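PDB 6FMB: secreted effector CSEP0064 from Blumeria graminis f. sp. hordei, which binds host RNA without cleaving it and blocks the degradation of ribosomal RNA triggered by ribosome-inactivating proteins, which keeps the infected plant cell alive. Local coordinates for residues Thr10-Asn16 and Val56-Ala61; Ala67-Tyr71 and Val83-Val87. All blocks are in the same frame, centred on the assembly; numbering follows the deposited sequence. Where two conformers were deposited one is given.

Contact 1. Residues Thr10-Asn16 and Val56-Ala61; sequences TEIPERN and VEDSDA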
# COMPACT_ATOMS: atom_id res chain seq x y z
N THR A 10 9.40 12.21 1.80
CA THR A 10 8.01 12.68 1.72
C THR A 10 7.20 11.92 2.76
O THR A 10 7.28 10.69 2.83
CB THR A 10 7.43 12.47 0.30
OG1 THR A 10 8.16 13.27 -0.66
CG2 THR A 10 5.96 12.86 0.23
N GLU A 11 6.42 12.65 3.58
CA GLU A 11 5.55 12.01 4.56
C GLU A 11 4.27 11.49 3.90
O GLU A 11 3.56 12.25 3.21
CB GLU A 11 5.17 13.02 5.65
CG GLU A 11 4.13 12.47 6.59
CD GLU A 11 3.89 13.30 7.82
OE1 GLU A 11 4.77 14.09 8.19
OE2 GLU A 11 2.83 13.11 8.44
N ILE A 12 3.97 10.22 4.15
CA ILE A 12 2.67 9.63 3.82
C ILE A 12 1.89 9.55 5.13
O ILE A 12 2.30 8.82 6.05
CB ILE A 12 2.81 8.23 3.20
CG1 ILE A 12 3.75 8.22 1.97
CG2 ILE A 12 1.42 7.67 2.85
CD1 ILE A 12 3.44 9.21 0.89
N PRO A 13 0.76 10.29 5.21
CA PRO A 13 -0.02 10.26 6.44
C PRO A 13 -0.48 8.85 6.84
O PRO A 13 -0.93 8.09 5.99
CB PRO A 13 -1.25 11.12 6.08
CG PRO A 13 -0.83 12.02 4.98
CD PRO A 13 0.19 11.22 4.22
N GLU A 14 -0.42 8.53 8.13
CA GLU A 14 -0.86 7.20 8.60
C GLU A 14 -2.31 6.87 8.19
O GLU A 14 -2.61 5.73 7.85
CB GLU A 14 -0.69 7.07 10.13
CG GLU A 14 -0.98 5.67 10.68
CD GLU A 14 -1.31 5.65 12.17
OE1 GLU A 14 -2.03 4.72 12.58
OE2 GLU A 14 -0.89 6.54 12.94
N ARG A 15 -3.19 7.89 8.25
CA ARG A 15 -4.60 7.63 7.95
C ARG A 15 -4.80 7.22 6.49
O ARG A 15 -5.75 6.47 6.17
CB ARG A 15 -5.49 8.81 8.34
CG ARG A 15 -5.49 10.03 7.42
CD ARG A 15 -6.26 11.16 8.12
NE ARG A 15 -6.74 12.23 7.25
CZ ARG A 15 -7.61 13.18 7.63
NH1 ARG A 15 -7.97 14.16 6.77
NH2 ARG A 15 -8.12 13.17 8.89
N ASN A 16 -3.92 7.70 5.61
CA ASN A 16 -3.97 7.29 4.20
C ASN A 16 -3.60 5.82 4.03
O ASN A 16 -4.20 5.09 3.23
CB ASN A 16 -3.05 8.15 3.30
CG ASN A 16 -3.55 9.57 3.08
OD1 ASN A 16 -4.56 9.97 3.61
ND2 ASN A 16 -2.83 10.30 2.24
N VAL A 56 -1.36 4.59 -2.80
CA VAL A 56 -1.63 5.54 -1.71
C VAL A 56 -1.08 6.91 -2.13
O VAL A 56 -0.13 6.99 -2.92
CB VAL A 56 -1.05 5.01 -0.35
CG1 VAL A 56 0.46 5.01 -0.34
CG2 VAL A 56 -1.59 5.78 0.87
N GLU A 57 -1.70 7.97 -1.60
CA GLU A 57 -1.35 9.37 -1.88
C GLU A 57 -0.55 9.98 -0.75
O GLU A 57 -0.67 9.56 0.40
CB GLU A 57 -2.63 10.21 -1.99
CG GLU A 57 -3.62 9.77 -3.04
CD GLU A 57 -3.18 10.13 -4.44
OE1 GLU A 57 -2.09 10.71 -4.58
OE2 GLU A 57 -3.92 9.84 -5.39
N ASP A 58 0.24 10.99 -1.08
CA ASP A 58 0.88 11.83 -0.06
C ASP A 58 0.00 13.01 0.39
O ASP A 58 0.35 13.69 1.33
CB ASP A 58 2.29 12.29 -0.52
CG ASP A 58 2.29 13.27 -1.69
OD1 ASP A 58 1.28 13.94 -1.96
OD2 ASP A 58 3.35 13.43 -2.32
N SER A 59 -1.12 13.22 -0.28
CA SER A 59 -2.04 14.33 -0.03
C SER A 59 -3.32 13.86 0.68
O SER A 59 -3.47 12.67 0.94
CB SER A 59 -2.40 14.94 -1.37
OG SER A 59 -3.00 13.98 -2.19
N ASP A 60 -4.23 14.79 0.96
CA ASP A 60 -5.45 14.49 1.73
C ASP A 60 -6.56 13.91 0.83
O ASP A 60 -7.62 14.51 0.60
CB ASP A 60 -5.94 15.77 2.42
CG ASP A 60 -7.02 15.50 3.45
OD1 ASP A 60 -6.96 14.47 4.15
OD2 ASP A 60 -7.91 16.35 3.56
N ALA A 61 -6.30 12.71 0.33
CA ALA A 61 -7.15 12.07 -0.65
C ALA A 61 -6.79 10.60 -0.71
O ALA A 61 -5.70 10.21 -0.30
CB ALA A 61 -6.92 12.71 -2.02
O HOH W 1 -6.66 11.82 4.04

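Contact 2. Residues Ala67-Tyr71 and Val83-Val87; sequences AVKYY and VFSSV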
# COMPACT_ATOMS: atom_id res chain seq x y z
N ALA A 67 -1.13 7.96 -12.49
CA ALA A 67 0.20 7.56 -12.05
C ALA A 67 0.17 6.96 -10.63
O ALA A 67 -0.58 7.43 -9.78
CB ALA A 67 1.10 8.77 -12.05
N VAL A 68 0.97 5.92 -10.40
CA VAL A 68 1.22 5.37 -9.06
C VAL A 68 2.64 5.76 -8.65
O VAL A 68 3.59 5.42 -9.33
CB VAL A 68 1.02 3.84 -9.05
CG1 VAL A 68 1.47 3.20 -7.74
CG2 VAL A 68 -0.43 3.50 -9.34
N LYS A 69 2.74 6.54 -7.58
CA LYS A 69 4.01 7.01 -7.00
C LYS A 69 4.35 6.31 -5.68
O LYS A 69 5.53 6.12 -5.38
CB LYS A 69 3.94 8.52 -6.70
CG LYS A 69 4.01 9.42 -7.94
CD LYS A 69 3.84 10.91 -7.61
CE LYS A 69 4.72 11.35 -6.44
NZ LYS A 69 4.89 12.83 -6.30
N TYR A 70 3.33 6.02 -4.87
CA TYR A 70 3.44 5.27 -3.61
C TYR A 70 2.39 4.18 -3.59
O TYR A 70 1.31 4.33 -4.16
CB TYR A 70 3.23 6.18 -2.38
CG TYR A 70 4.01 7.48 -2.46
CD1 TYR A 70 5.37 7.50 -2.18
CD2 TYR A 70 3.41 8.67 -2.87
CE1 TYR A 70 6.11 8.67 -2.26
CE2 TYR A 70 4.15 9.85 -2.96
CZ TYR A 70 5.51 9.83 -2.67
OH TYR A 70 6.28 10.97 -2.76
N TYR A 71 2.69 3.09 -2.89
CA TYR A 71 1.72 2.01 -2.74
C TYR A 71 1.96 1.24 -1.47
O TYR A 71 3.05 1.29 -0.89
CB TYR A 71 1.72 1.07 -3.95
CG TYR A 71 3.04 0.35 -4.22
CD1 TYR A 71 3.30 -0.89 -3.63
CD2 TYR A 71 3.98 0.87 -5.11
CE1 TYR A 71 4.48 -1.56 -3.89
CE2 TYR A 71 5.17 0.19 -5.38
CZ TYR A 71 5.42 -1.02 -4.76
OH TYR A 71 6.59 -1.69 -5.02
N VAL A 83 4.92 -0.02 3.12
CA VAL A 83 4.69 1.09 2.21
C VAL A 83 5.95 1.30 1.36
O VAL A 83 7.07 1.21 1.86
CB VAL A 83 4.29 2.38 2.97
CG1 VAL A 83 3.89 3.51 2.01
CG2 VAL A 83 3.15 2.09 3.96
N PHE A 84 5.74 1.60 0.08
CA PHE A 84 6.81 1.74 -0.91
C PHE A 84 6.59 2.94 -1.81
O PHE A 84 5.46 3.37 -2.01
CB PHE A 84 6.88 0.49 -1.81
CG PHE A 84 7.08 -0.75 -1.04
CD1 PHE A 84 8.35 -1.19 -0.72
CD2 PHE A 84 5.99 -1.45 -0.56
CE1 PHE A 84 8.54 -2.32 0.06
CE2 PHE A 84 6.17 -2.57 0.23
CZ PHE A 84 7.44 -3.00 0.55
N SER A 85 7.70 3.45 -2.34
CA SER A 85 7.66 4.41 -3.44
C SER A 85 8.10 3.70 -4.72
O SER A 85 8.93 2.80 -4.68
CB SER A 85 8.61 5.57 -3.12
OG SER A 85 8.42 6.63 -4.02
N SER A 86 7.56 4.11 -5.85
CA SER A 86 7.91 3.50 -7.16
C SER A 86 9.19 4.11 -7.77
O SER A 86 9.17 4.71 -8.86
CB SER A 86 6.74 3.61 -8.14
OG SER A 86 5.56 3.01 -7.59
N VAL A 87 10.29 3.89 -7.05
CA VAL A 87 11.65 4.27 -7.41
C VAL A 87 12.53 2.97 -7.44
O VAL A 87 12.00 1.87 -7.60
CB VAL A 87 12.14 5.38 -6.46
CG1 VAL A 87 11.22 6.57 -6.57
CG2 VAL A 87 12.20 4.94 -5.00
O HOH W 2 7.74 7.97 -6.19

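Contact 1. Residues Thr10-Asn16 and Val56-Ala61
The carboxamide of Asn16, in the first turn of helix 14-24, bonds to two backbone carbonyls of the loop that follows strand 51-56. Its ND2 donates to Glu57 O at 2.9 Å and to Ser59 O at 2.8 Å. Both acceptors lie close to the amide plane, so the two N-H bonds of one nitrogen are used together. They meet their acceptors differently: ND2 stands above the carbonyl plane of Glu57, with a C=O...N angle of 125°, and is only modestly tilted from that of Ser59. With CG anti to its own carbonyl carbon (chi1 -72°), Asn16 turns the amide toward the loop.

The charged interaction lies farther out. In the conformer described, one of two for Arg15, NH1 forms a salt bridge with Asp60 OD1 at 2.8 Å, a nearly straight bond (172°) in the guanidinium plane that reaches the carboxylate oxygen on its syn side. One water bridges all three side chains, accepting from Arg15 NE and donating to Asn16 OD1 and Asp60 OD1. Asp60 itself is the centre of an inverse gamma turn.

Van der Waals contacts line the inner side. Val56 CG2 packs on Asn16 CB at 3.7 Å and, as an apolar pair, more loosely on Ile12 CG2. Ile12 CG2 also meets Glu57 O, while its CD1 goes to Asp58 CB at 3.6 Å. Thr10 CG2 lies beside Asp58 OD2, and Pro13, the N-cap residue, turns its CD to Asp58 O.

In this RNase-like fold the contact joins the helix start and the smaller sheet to a loop of the larger one. Main-chain oxygens satisfy both hydrogens of a buried amide nitrogen and fix its rotation, whereas the outer ion pair, between two exposed residues, is probably weakened by solvent.

Contact 2. Residues Ala67-Tyr71 and Val83-Val87
Tyr71 and Phe84 face each other as a hydrogen-bonded antiparallel pair, and their side chains meet on one face of the hairpin formed by strands 70-75 and 81-85, half of the four-stranded sheet of this RNase-like fold. Tyr71 has CG between its backbone N and carbonyl carbon (chi1 61°), which swings the ring across the neighbouring strand. One ring face receives Phe84 CB, 3.9 Å from the centroid, in a CH-pi contact displaced toward the hydroxyl-bearing end of the ring, with CB 3.6 Å from Tyr71 CZ. The aromatic planes are only 27° apart, but the rings are slid so far that they barely overlap. At the edge of the Tyr71 ring, in its plane, lies Ser86 OG, 3.6 Å from CE2.

Tyr70 and Ser85, the adjacent non-hydrogen-bonded pair, point to the other face. In the conformer described, Ser85 OG is anti to the backbone N (chi1 -169°) and approaches Tyr70 CE1 at 3.5 Å. A water that donates to Lys69 O is also hydrogen-bonded to this OG.

Tyr71 N donates to Phe84 O and Phe84 N to Tyr71 O, both at 2.9 Å. Ser86 N adds a third bond to Lys69 O, just where the inverse gamma turn centred on Ser86 bends the chain.

Main-chain bonding sets the register of the hairpin, while the side-chain contact between Tyr71 and Phe84 probably rests more on CH-pi packing than on ring stacking.

In the fold
Tyr70 joins the two contacts: its backbone O probably accepts a hydrogen bond from Val56 N of contact 1, and its ring packs against Thr10, Ile12 and Asp58. Both contacts are partly buried, but contact 2 lies nearer the centre of the chain. Contact 1 ties strand 10-13, at one margin of the three-stranded sheet, and the start of helix 14-24 to a loop leaving the four-stranded sheet. Contact 2 lies mainly within that second sheet and the turns that flank it, pairing strand 81-85 with strand 70-75. Accordingly, an amide and an ion pair hold the irregular loop in contact 1, whereas main-chain hydrogen bonds and CH-pi packing prevail in contact 2.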